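Local coordinates for Non-structural protein 3 (Porcine deltacoronavirus, PDB 6LN0), which probably combines an ADP-ribose-recognising macro domain with a papain-like cysteine protease that cleaves the viral replicase polyprotein, at residues A164-T172 and T181-V189; R349-K357 and N416-F424. All coordinates share one frame; numbering follows the deposited sequence.

Contact 1. Residues A164-T172 and T181-V189; sequences ALNRTIVRT and TKALTPQGV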
# COMPACT_ATOMS: atom_id res chain seq x y z
N ALA A 164 16.33 14.94 -3.79
CA ALA A 164 16.13 13.69 -4.52
C ALA A 164 16.82 12.52 -3.82
O ALA A 164 16.23 11.44 -3.68
CB ALA A 164 16.65 13.82 -5.95
N LEU A 165 18.06 12.72 -3.37
CA LEU A 165 18.82 11.66 -2.73
C LEU A 165 18.20 11.17 -1.43
O LEU A 165 18.57 10.10 -0.94
CB LEU A 165 20.25 12.14 -2.46
CG LEU A 165 21.21 11.92 -3.63
CD1 LEU A 165 22.48 12.73 -3.43
CD2 LEU A 165 21.52 10.45 -3.79
N ASN A 166 17.26 11.92 -0.85
CA ASN A 166 16.55 11.50 0.35
C ASN A 166 15.09 11.16 0.07
O ASN A 166 14.25 11.21 0.97
CB ASN A 166 16.66 12.58 1.43
CG ASN A 166 18.09 13.06 1.60
OD1 ASN A 166 18.40 14.23 1.38
ND2 ASN A 166 18.98 12.14 1.97
N ARG A 167 14.78 10.82 -1.18
CA ARG A 167 13.45 10.39 -1.56
C ARG A 167 13.55 9.11 -2.37
O ARG A 167 14.50 8.90 -3.12
CB ARG A 167 12.74 11.48 -2.35
CG ARG A 167 12.44 12.70 -1.49
CD ARG A 167 11.95 13.85 -2.32
NE ARG A 167 10.51 14.01 -2.17
CZ ARG A 167 9.92 15.09 -1.67
NH1 ARG A 167 10.65 16.14 -1.28
NH2 ARG A 167 8.59 15.13 -1.57
N THR A 168 12.56 8.24 -2.17
CA THR A 168 12.47 6.97 -2.87
C THR A 168 11.28 7.01 -3.82
O THR A 168 10.22 7.56 -3.50
CB THR A 168 12.34 5.81 -1.87
OG1 THR A 168 11.48 6.19 -0.79
CG2 THR A 168 13.71 5.45 -1.28
N ILE A 169 11.47 6.44 -5.00
CA ILE A 169 10.48 6.48 -6.07
C ILE A 169 9.48 5.34 -5.89
O ILE A 169 9.87 4.17 -5.86
CB ILE A 169 11.17 6.42 -7.44
CG1 ILE A 169 12.33 7.42 -7.46
CG2 ILE A 169 10.19 6.73 -8.54
CD1 ILE A 169 11.85 8.85 -7.39
N VAL A 170 8.20 5.68 -5.77
CA VAL A 170 7.16 4.72 -5.42
C VAL A 170 6.03 4.80 -6.45
O VAL A 170 5.56 5.90 -6.77
CB VAL A 170 6.59 4.99 -4.02
CG1 VAL A 170 5.54 3.92 -3.67
CG2 VAL A 170 7.70 5.06 -3.00
N ARG A 171 5.60 3.64 -6.95
CA ARG A 171 4.44 3.55 -7.83
C ARG A 171 3.22 3.17 -7.00
O ARG A 171 3.26 2.18 -6.27
CB ARG A 171 4.66 2.53 -8.94
CG ARG A 171 6.00 2.69 -9.65
CD ARG A 171 5.94 2.20 -11.07
NE ARG A 171 5.09 3.04 -11.91
CZ ARG A 171 4.66 2.71 -13.14
NH1 ARG A 171 5.00 1.54 -13.67
NH2 ARG A 171 3.89 3.54 -13.82
N THR A 172 2.16 3.97 -7.11
CA THR A 172 0.99 3.85 -6.25
C THR A 172 -0.27 4.00 -7.08
O THR A 172 -0.25 4.59 -8.17
CB THR A 172 0.95 4.92 -5.15
OG1 THR A 172 0.41 6.14 -5.69
CG2 THR A 172 2.31 5.19 -4.59
N THR A 181 3.44 7.62 -10.09
CA THR A 181 4.80 7.44 -9.60
C THR A 181 5.20 8.66 -8.78
O THR A 181 5.20 9.78 -9.30
CB THR A 181 5.77 7.26 -10.78
OG1 THR A 181 5.34 6.15 -11.59
CG2 THR A 181 7.19 7.05 -10.28
N LYS A 182 5.55 8.44 -7.52
CA LYS A 182 5.87 9.52 -6.58
C LYS A 182 7.30 9.37 -6.07
O LYS A 182 7.84 8.26 -6.00
CB LYS A 182 4.91 9.52 -5.40
CG LYS A 182 3.52 9.00 -5.73
CD LYS A 182 2.52 9.33 -4.63
CE LYS A 182 1.10 9.45 -5.18
NZ LYS A 182 0.20 10.30 -4.34
N ALA A 183 7.90 10.51 -5.71
CA ALA A 183 9.14 10.55 -4.95
C ALA A 183 8.78 10.89 -3.51
O ALA A 183 8.33 12.00 -3.24
CB ALA A 183 10.11 11.58 -5.52
N LEU A 184 8.93 9.95 -2.60
CA LEU A 184 8.44 10.14 -1.24
C LEU A 184 9.60 10.20 -0.26
O LEU A 184 10.61 9.51 -0.44
CB LEU A 184 7.48 9.02 -0.83
CG LEU A 184 6.17 8.87 -1.60
CD1 LEU A 184 5.41 7.66 -1.09
CD2 LEU A 184 5.31 10.12 -1.50
N THR A 185 9.46 11.04 0.77
CA THR A 185 10.39 11.03 1.88
C THR A 185 10.02 9.88 2.82
O THR A 185 8.88 9.44 2.84
CB THR A 185 10.37 12.36 2.64
OG1 THR A 185 9.38 12.32 3.68
CG2 THR A 185 10.07 13.52 1.72
N PRO A 186 10.98 9.38 3.60
CA PRO A 186 10.65 8.30 4.54
C PRO A 186 9.46 8.66 5.41
O PRO A 186 8.76 7.77 5.91
CB PRO A 186 11.94 8.14 5.36
CG PRO A 186 13.03 8.59 4.42
CD PRO A 186 12.43 9.71 3.61
N GLN A 187 9.18 9.96 5.57
CA GLN A 187 7.95 10.37 6.23
C GLN A 187 6.75 10.22 5.31
O GLN A 187 5.71 9.67 5.72
CB GLN A 187 8.05 11.81 6.72
CG GLN A 187 6.76 12.31 7.39
CD GLN A 187 6.40 11.52 8.65
OE1 GLN A 187 7.24 10.80 9.20
NE2 GLN A 187 5.15 11.66 9.10
N GLY A 188 6.85 10.71 4.07
CA GLY A 188 5.75 10.58 3.13
C GLY A 188 5.35 9.14 2.88
O GLY A 188 4.16 8.86 2.66
N VAL A 189 6.31 8.21 2.94
CA VAL A 189 6.03 6.80 2.71
C VAL A 189 5.01 6.29 3.73
O VAL A 189 4.05 5.60 3.37
CB VAL A 189 7.33 5.98 2.75
CG1 VAL A 189 7.03 4.50 2.91
CG2 VAL A 189 8.15 6.22 1.49

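Contact 2. Residues R349-K357 and N416-F424; sequences REYDPIQPK and NVVATYHRF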
# COMPACT_ATOMS: atom_id res chain seq x y z
N ARG A 349 -29.52 -30.06 8.46
CA ARG A 349 -29.94 -31.45 8.53
C ARG A 349 -31.40 -31.51 8.12
O ARG A 349 -32.17 -30.59 8.39
CB ARG A 349 -29.78 -32.02 9.93
CG ARG A 349 -30.03 -33.49 9.99
CD ARG A 349 -29.74 -34.01 11.36
NE ARG A 349 -30.18 -35.38 11.48
CZ ARG A 349 -30.23 -36.05 12.62
NH1 ARG A 349 -29.86 -35.47 13.76
NH2 ARG A 349 -30.66 -37.31 12.63
N GLU A 350 -31.77 -32.62 7.48
CA GLU A 350 -33.12 -32.83 6.97
C GLU A 350 -33.43 -31.92 5.80
O GLU A 350 -34.58 -31.53 5.61
CB GLU A 350 -34.18 -32.66 8.06
CG GLU A 350 -33.87 -33.35 9.38
CD GLU A 350 -34.00 -34.86 9.29
OE1 GLU A 350 -33.84 -35.54 10.34
OE2 GLU A 350 -34.27 -35.37 8.17
N TYR A 351 -32.40 -31.55 5.04
CA TYR A 351 -32.61 -30.66 3.91
C TYR A 351 -33.51 -31.33 2.90
O TYR A 351 -33.20 -32.42 2.41
CB TYR A 351 -31.29 -30.28 3.25
CG TYR A 351 -31.50 -29.42 2.03
CD1 TYR A 351 -32.39 -28.36 2.07
CD2 TYR A 351 -30.82 -29.66 0.84
CE1 TYR A 351 -32.62 -27.56 0.99
CE2 TYR A 351 -31.02 -28.84 -0.27
CZ TYR A 351 -31.94 -27.79 -0.18
OH TYR A 351 -32.18 -26.94 -1.25
N ASP A 352 -34.59 -30.65 2.55
CA ASP A 352 -35.60 -31.18 1.63
C ASP A 352 -35.83 -30.17 0.52
O ASP A 352 -36.44 -29.12 0.77
CB ASP A 352 -36.89 -31.48 2.40
CG ASP A 352 -37.91 -32.22 1.55
OD1 ASP A 352 -37.93 -32.02 0.32
OD2 ASP A 352 -38.71 -32.99 2.15
N PRO A 353 -35.37 -30.44 -0.70
CA PRO A 353 -35.49 -29.42 -1.76
C PRO A 353 -36.91 -28.98 -2.09
O PRO A 353 -37.05 -28.02 -2.85
CB PRO A 353 -34.82 -30.09 -2.98
CG PRO A 353 -34.30 -31.41 -2.51
CD PRO A 353 -34.35 -31.44 -1.02
N ILE A 354 -37.96 -29.61 -1.57
CA ILE A 354 -39.31 -29.13 -1.82
C ILE A 354 -40.04 -28.72 -0.56
O ILE A 354 -41.20 -28.32 -0.60
CB ILE A 354 -40.15 -30.14 -2.63
CG1 ILE A 354 -40.34 -31.42 -1.84
CG2 ILE A 354 -39.52 -30.41 -4.00
CD1 ILE A 354 -41.36 -32.33 -2.46
N GLN A 355 -39.36 -28.78 0.61
CA GLN A 355 -39.97 -28.38 1.87
C GLN A 355 -38.93 -27.66 2.72
O GLN A 355 -38.12 -28.30 3.42
CB GLN A 355 -40.55 -29.60 2.58
CG GLN A 355 -40.98 -29.31 3.96
CD GLN A 355 -42.41 -28.87 4.01
OE1 GLN A 355 -42.77 -27.82 3.46
NE2 GLN A 355 -43.25 -29.67 4.65
N PRO A 356 -38.91 -26.33 2.70
CA PRO A 356 -37.92 -25.59 3.49
C PRO A 356 -38.20 -25.67 4.98
O PRO A 356 -39.35 -25.69 5.43
CB PRO A 356 -38.08 -24.16 2.98
CG PRO A 356 -39.52 -24.09 2.55
CD PRO A 356 -39.81 -25.43 1.95
N LYS A 357 -37.12 -25.70 5.77
CA LYS A 357 -37.26 -25.91 7.20
C LYS A 357 -36.37 -24.95 7.98
O LYS A 357 -35.37 -24.43 7.47
CB LYS A 357 -36.91 -27.35 7.59
CG LYS A 357 -37.47 -28.43 6.64
CD LYS A 357 -37.43 -29.81 7.28
CE LYS A 357 -37.59 -30.93 6.23
NZ LYS A 357 -37.46 -32.26 6.89
N ASN A 416 -26.62 -33.79 -6.80
CA ASN A 416 -27.15 -33.18 -5.59
C ASN A 416 -27.67 -31.78 -5.90
O ASN A 416 -27.19 -31.09 -6.81
CB ASN A 416 -26.07 -33.15 -4.52
CG ASN A 416 -25.62 -34.54 -4.15
OD1 ASN A 416 -26.45 -35.45 -4.05
ND2 ASN A 416 -24.32 -34.73 -3.98
N VAL A 417 -28.71 -31.38 -5.20
CA VAL A 417 -29.14 -29.98 -5.20
C VAL A 417 -28.54 -29.33 -3.96
O VAL A 417 -28.44 -29.98 -2.90
CB VAL A 417 -30.68 -29.87 -5.25
CG1 VAL A 417 -31.29 -30.38 -3.98
CG2 VAL A 417 -31.11 -28.43 -5.48
N VAL A 418 -28.05 -28.10 -4.11
CA VAL A 418 -27.36 -27.41 -3.01
C VAL A 418 -27.98 -26.07 -2.65
O VAL A 418 -27.60 -25.48 -1.62
CB VAL A 418 -25.85 -27.23 -3.29
CG1 VAL A 418 -25.19 -28.59 -3.32
CG2 VAL A 418 -25.61 -26.43 -4.58
N ALA A 419 -28.95 -25.58 -3.41
CA ALA A 419 -29.71 -24.42 -2.98
C ALA A 419 -31.03 -24.44 -3.74
O ALA A 419 -31.06 -24.85 -4.90
CB ALA A 419 -28.95 -23.11 -3.25
N THR A 420 -32.10 -23.99 -3.08
CA THR A 420 -33.42 -23.89 -3.68
C THR A 420 -34.06 -22.58 -3.24
O THR A 420 -33.82 -22.09 -2.13
CB THR A 420 -34.35 -25.05 -3.26
OG1 THR A 420 -34.34 -25.16 -1.83
CG2 THR A 420 -33.89 -26.38 -3.86
N TYR A 421 -34.87 -22.01 -4.12
CA TYR A 421 -35.67 -20.83 -3.80
C TYR A 421 -37.14 -21.22 -3.71
O TYR A 421 -37.68 -21.83 -4.63
CB TYR A 421 -35.49 -19.72 -4.83
CG TYR A 421 -36.47 -18.60 -4.59
CD1 TYR A 421 -36.32 -17.76 -3.49
CD2 TYR A 421 -37.56 -18.41 -5.43
CE1 TYR A 421 -37.23 -16.74 -3.23
CE2 TYR A 421 -38.47 -17.39 -5.18
CZ TYR A 421 -38.28 -16.55 -4.07
OH TYR A 421 -39.15 -15.53 -3.80
N HIS A 422 -37.79 -20.84 -2.61
CA HIS A 422 -39.17 -21.18 -2.33
C HIS A 422 -39.98 -19.89 -2.26
O HIS A 422 -39.91 -19.16 -1.27
CB HIS A 422 -39.28 -21.95 -1.02
CG HIS A 422 -38.32 -23.09 -0.90
ND1 HIS A 422 -38.67 -24.40 -1.15
CD2 HIS A 422 -37.02 -23.12 -0.51
CE1 HIS A 422 -37.63 -25.19 -0.93
NE2 HIS A 422 -36.62 -24.44 -0.54
N ARG A 423 -40.74 -19.58 -3.31
CA ARG A 423 -41.66 -18.46 -3.22
C ARG A 423 -42.82 -18.81 -2.28
O ARG A 423 -43.14 -19.98 -2.07
CB ARG A 423 -42.20 -18.10 -4.60
CG ARG A 423 -43.21 -19.11 -5.13
CD ARG A 423 -44.36 -18.40 -5.83
NE ARG A 423 -43.89 -17.24 -6.58
CZ ARG A 423 -43.73 -17.24 -7.90
NH1 ARG A 423 -44.00 -18.33 -8.61
NH2 ARG A 423 -43.29 -16.14 -8.51
N PHE A 424 -43.45 -17.78 -1.74
CA PHE A 424 -44.53 -17.93 -0.77
C PHE A 424 -45.86 -17.63 -1.46
O PHE A 424 -46.29 -16.47 -1.53
CB PHE A 424 -44.31 -17.00 0.43
CG PHE A 424 -43.14 -17.37 1.27
CD1 PHE A 424 -42.60 -18.64 1.22
CD2 PHE A 424 -42.55 -16.44 2.11
CE1 PHE A 424 -41.50 -18.99 2.01
CE2 PHE A 424 -41.45 -16.77 2.89
CZ PHE A 424 -40.93 -18.05 2.84

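Contact 1. Residues A164-T172 and T181-V189
Leu184 O is gripped from the Thr168 side twice: by the backbone N of Thr168 at 2.9 Å, and weakly by the hydroxyl OG1 of the same residue. The return bond, Leu184 N to Thr168 O, completes this hydrogen-bonded antiparallel pair, and Val170 with Lys182 forms the next one. Arg167, just before the first strand, adds a side-chain bond. Its chain bends at chi3 (104°), which carries NE to 3.2 Å from Ala183 O; the N-H...O bond is nearly straight (165°) and the oxygen lies in the guanidinium plane, although the donor stands above the plane of the carbonyl. Thr185 CG2 covers one guanidinium face, 3.7 Å above its centre, and a salt bridge from NH1 to Asp163 probably restricts the group further. On the face that carries Ile169, Ala183, Arg171 and Thr181, Ile169 CD1 rests on Ala183 CB at 3.7 Å while its CG2 branch reaches Thr181 CG2. Next along, Arg171 NE bonds Thr181 OG1 at 3.1 Å, with the hydroxyl tilted from the guanidinium plane. The other face carries Val170 CG2 against Leu184 CD1, two side chains crossing at about a right angle. Thr172 OG1 lies beside the aliphatic CE of Lys182. Where the second strand ends, Thr185 OG1, set between its own backbone N and carbonyl carbon, accepts from Gly188 N at 3.0 Å and N-caps helix 186-192. The whole is a worked case of a beta hairpin whose returning strand runs straight into a capped helix, consistent with the ubiquitin-like domain that precedes the coronavirus papain-like protease.

Contact 2. Residues R349-K357 and N416-F424
Tyr351 reaches Thr420 through its hydroxyl: OH and Thr420 OG1 lie 2.9 Å apart in a hydrogen bond that either group could donate. With CG anti to the backbone N (chi1 177°), the phenol extends toward the strand and meets it by its edge, Thr420 OG1 and Val417 O both lying near the ring plane. One face of the same ring is covered by Pro353 CD. Thr420 OG1 takes a second, weak bond from His422 NE2, whose angle is poor, and this links tyrosine, threonine and histidine in a short polar chain. Pro353 packs closely against the strand, its CG 3.5 Å from Val417 CG1 and its CB against the methyl CG2 of Thr420, so that the buried half of the contact is held by apolar surface around a single hydroxyl pair. Farther along, Pro356 lies over one face of the His422 imidazole in a CH-pi contact, CD standing 3.8 Å from the ring centroid and offset toward the ND1-CE1 rim. Pro353 O approaches CE1 of that ring obliquely. The solvent side is looser: Ile354 is exposed and its side chain turns from the strand, as does that of Asp352, whose OD1 instead accepts Ile354 N at 3.1 Å in an Asx turn. Gln355 N to Asp352 O at 2.9 Å closes the type I turn from Asp352 to Gln355. The loop between strands 338-346 and 358-360 thus lies against strand 416-423, which is flanked in its sheet by strands 376-383 and 391-395, while Gln355 touches Pro368 of strand 365-371.

Overall arrangement
Contact 1 and contact 2 follow one another along the chain, the first closing before the second opens, and they share no sheet. Their centres are 57 Å apart and their nearest atoms about 40 Å, so neither touches the other. Contact 1 lies in the four-stranded mixed sheet containing strands 168-173 and 180-184; contact 2 lies on the eight-stranded mixed sheet near the C-terminal end, whose strands 358-360 and 365-371 reach toward the zinc site of Cys334, Cys335, Cys360 and Cys363. One joins the two arms of a hairpin, 9 residues apart at their closest ends, the other a loop and a strand 59 residues apart. Together they illustrate an elongated chain whose separate sheets each carry their own contact.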